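Local coordinates for protein dehydratase, IlvD/Edd family (Caulobacter crescentus, PDB 5OYN) that catalyses the dehydration of D-xylonate and, with similar efficiency, of D-gluconate to 2-keto-3-deoxy sugar acids using a [2Fe-2S] cluster and Mg2+, at residues Gly390-Lys395 and Ile531-Gly536. Numbering follows the deposited sequence.
Sequences GFLVLK and IDLNTG
L392 and L394 of the edge segment 390-395 reach with their methyl groups onto the turn that links strands 528-532 and 537-540. L392 holds CG anti to its backbone N (chi1 179°), which sends its side chain obliquely across L533: L392 CD2 meets L533 CD2 tip to tip at 3.6 Å and lies alongside L533 CB. L394 has CG beside its own N instead (chi1 -72°), and its two branches divide the work: L394 CD2 lies 3.6 Å from G536 CA, while L394 CD1 meets I531 CG2 at 4.1 Å, the two side chains crossing at about a right angle. L533, with CG also beside its N, turns CD2 against L392 CD2 and, more loosely, L394 CD1, so the three leucines share one apolar patch. The one hydrogen bond across runs from K395 N to G536 O (2.8 Å); it is bent, 143° at the hydrogen, with the donor above the carbonyl plane. L394 CA adds a CH...O contact to G536 O at 3.3 Å. Within the turn D532 OD1 accepts N534 ND2 at 3.3 Å and, weakly, the backbone N of N534 and T535, a weak Asx turn; G536 at positive phi completes the hairpin. Far from cluster and magnesium, the contact joins two sheets of the C-terminal region: backbone hydrogen bonds tie L394 to A402 of strand 401-404, I531 to F427 of strand 426-435 and K395 to C538 of strand 537-540, and helix 306-312 touches V393 and K395.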
loop_
_atom_site.group_PDB
_atom_site.type_symbol
_atom_site.label_atom_id
_atom_site.label_comp_id
_atom_site.label_asym_id
_atom_site.label_seq_id
_atom_site.Cartn_x
_atom_site.Cartn_y
_atom_site.Cartn_z
ATOM N N GLY A 390 -21.741 24.511 -30.549
ATOM C CA GLY A 390 -22.256 24.647 -29.203
ATOM C C GLY A 390 -23.587 23.953 -29.031
ATOM O O GLY A 390 -24.196 23.441 -29.965
ATOM N N PHE A 391 -24.043 23.927 -27.788
ATOM C CA PHE A 391 -25.364 23.393 -27.526
ATOM C C PHE A 391 -26.385 24.338 -28.115
ATOM O O PHE A 391 -26.150 25.544 -28.228
ATOM C CB PHE A 391 -25.605 23.219 -26.029
ATOM C CG PHE A 391 -24.652 22.264 -25.370
ATOM C CD1 PHE A 391 -24.344 21.048 -25.964
ATOM C CD2 PHE A 391 -24.053 22.584 -24.164
ATOM C CE1 PHE A 391 -23.454 20.159 -25.357
ATOM C CE2 PHE A 391 -23.165 21.699 -23.553
ATOM C CZ PHE A 391 -22.867 20.490 -24.152
ATOM N N LEU A 392 -27.511 23.781 -28.525
ATOM C CA LEU A 392 -28.594 24.557 -29.107
ATOM C C LEU A 392 -29.801 24.421 -28.187
ATOM O O LEU A 392 -30.500 23.405 -28.224
ATOM C CB LEU A 392 -28.903 24.079 -30.518
ATOM C CG LEU A 392 -30.062 24.870 -31.131
ATOM C CD1 LEU A 392 -29.766 26.372 -31.072
ATOM C CD2 LEU A 392 -30.348 24.424 -32.548
ATOM N N VAL A 393 -30.064 25.431 -27.357
ATOM C CA VAL A 393 -31.261 25.357 -26.528
ATOM C C VAL A 393 -32.501 25.459 -27.405
ATOM O O VAL A 393 -32.550 26.237 -28.369
ATOM C CB VAL A 393 -31.259 26.414 -25.411
ATOM C CG1 VAL A 393 -30.895 27.733 -25.961
ATOM C CG2 VAL A 393 -32.635 26.470 -24.729
ATOM N N LEU A 394 -33.487 24.625 -27.095
ATOM C CA LEU A 394 -34.720 24.521 -27.850
ATOM C C LEU A 394 -35.898 24.757 -26.916
ATOM O O LEU A 394 -35.892 24.324 -25.755
ATOM C CB LEU A 394 -34.843 23.154 -28.530
ATOM C CG LEU A 394 -33.925 22.856 -29.727
ATOM C CD1 LEU A 394 -34.518 21.745 -30.600
ATOM C CD2 LEU A 394 -33.646 24.105 -30.574
ATOM N N LYS A 395 -36.897 25.462 -27.434
ATOM C CA LYS A 395 -38.048 25.892 -26.663
ATOM C C LYS A 395 -39.311 25.488 -27.406
ATOM O O LYS A 395 -39.316 25.345 -28.633
ATOM C CB LYS A 395 -38.013 27.415 -26.440
ATOM C CG LYS A 395 -38.421 27.858 -25.045
ATOM C CD LYS A 395 -37.713 29.154 -24.609
ATOM C CE LYS A 395 -37.753 30.239 -25.695
ATOM N NZ LYS A 395 -39.116 30.801 -25.938
ATOM N N ILE A 531 -39.360 20.879 -35.661
ATOM C CA ILE A 531 -38.090 21.356 -35.126
ATOM C C ILE A 531 -37.591 22.469 -36.031
ATOM O O ILE A 531 -37.491 22.291 -37.253
ATOM C CB ILE A 531 -37.041 20.223 -35.022
ATOM C CG1 ILE A 531 -37.597 18.985 -34.303
ATOM C CG2 ILE A 531 -35.776 20.706 -34.309
ATOM C CD1 ILE A 531 -37.802 19.161 -32.812
ATOM N N ASP A 532 -37.265 23.609 -35.434
ATOM C CA ASP A 532 -36.685 24.739 -36.153
ATOM C C ASP A 532 -35.380 25.078 -35.449
ATOM O O ASP A 532 -35.394 25.688 -34.374
ATOM C CB ASP A 532 -37.639 25.942 -36.190
ATOM C CG ASP A 532 -37.166 27.060 -37.146
ATOM O OD1 ASP A 532 -35.951 27.122 -37.460
ATOM O OD2 ASP A 532 -38.023 27.860 -37.603
ATOM N N LEU A 533 -34.258 24.691 -36.062
ATOM C CA LEU A 533 -32.953 24.977 -35.472
ATOM C C LEU A 533 -32.493 26.398 -35.757
ATOM O O LEU A 533 -31.607 26.897 -35.048
ATOM C CB LEU A 533 -31.893 23.978 -35.969
ATOM C CG LEU A 533 -32.201 22.482 -35.788
ATOM C CD1 LEU A 533 -31.104 21.621 -36.356
ATOM C CD2 LEU A 533 -32.471 22.129 -34.323
ATOM N N ASN A 534 -33.070 27.052 -36.778
ATOM C CA ASN A 534 -32.732 28.447 -37.033
ATOM C C ASN A 534 -33.267 29.342 -35.934
ATOM O O ASN A 534 -32.648 30.362 -35.610
ATOM C CB ASN A 534 -33.284 28.903 -38.377
ATOM C CG ASN A 534 -32.880 27.998 -39.518
ATOM O OD1 ASN A 534 -31.761 28.089 -40.030
ATOM N ND2 ASN A 534 -33.802 27.133 -39.944
ATOM N N THR A 535 -34.404 28.970 -35.343
ATOM C CA THR A 535 -35.104 29.828 -34.398
ATOM C C THR A 535 -35.103 29.282 -32.983
ATOM O O THR A 535 -35.513 29.999 -32.061
ATOM C CB THR A 535 -36.565 30.078 -34.856
ATOM O OG1 THR A 535 -37.378 28.912 -34.642
ATOM C CG2 THR A 535 -36.613 30.476 -36.334
ATOM N N GLY A 536 -34.651 28.047 -32.786
ATOM C CA GLY A 536 -34.554 27.494 -31.450
ATOM C C GLY A 536 -35.854 26.959 -30.903
ATOM O O GLY A 536 -36.056 26.970 -29.677
#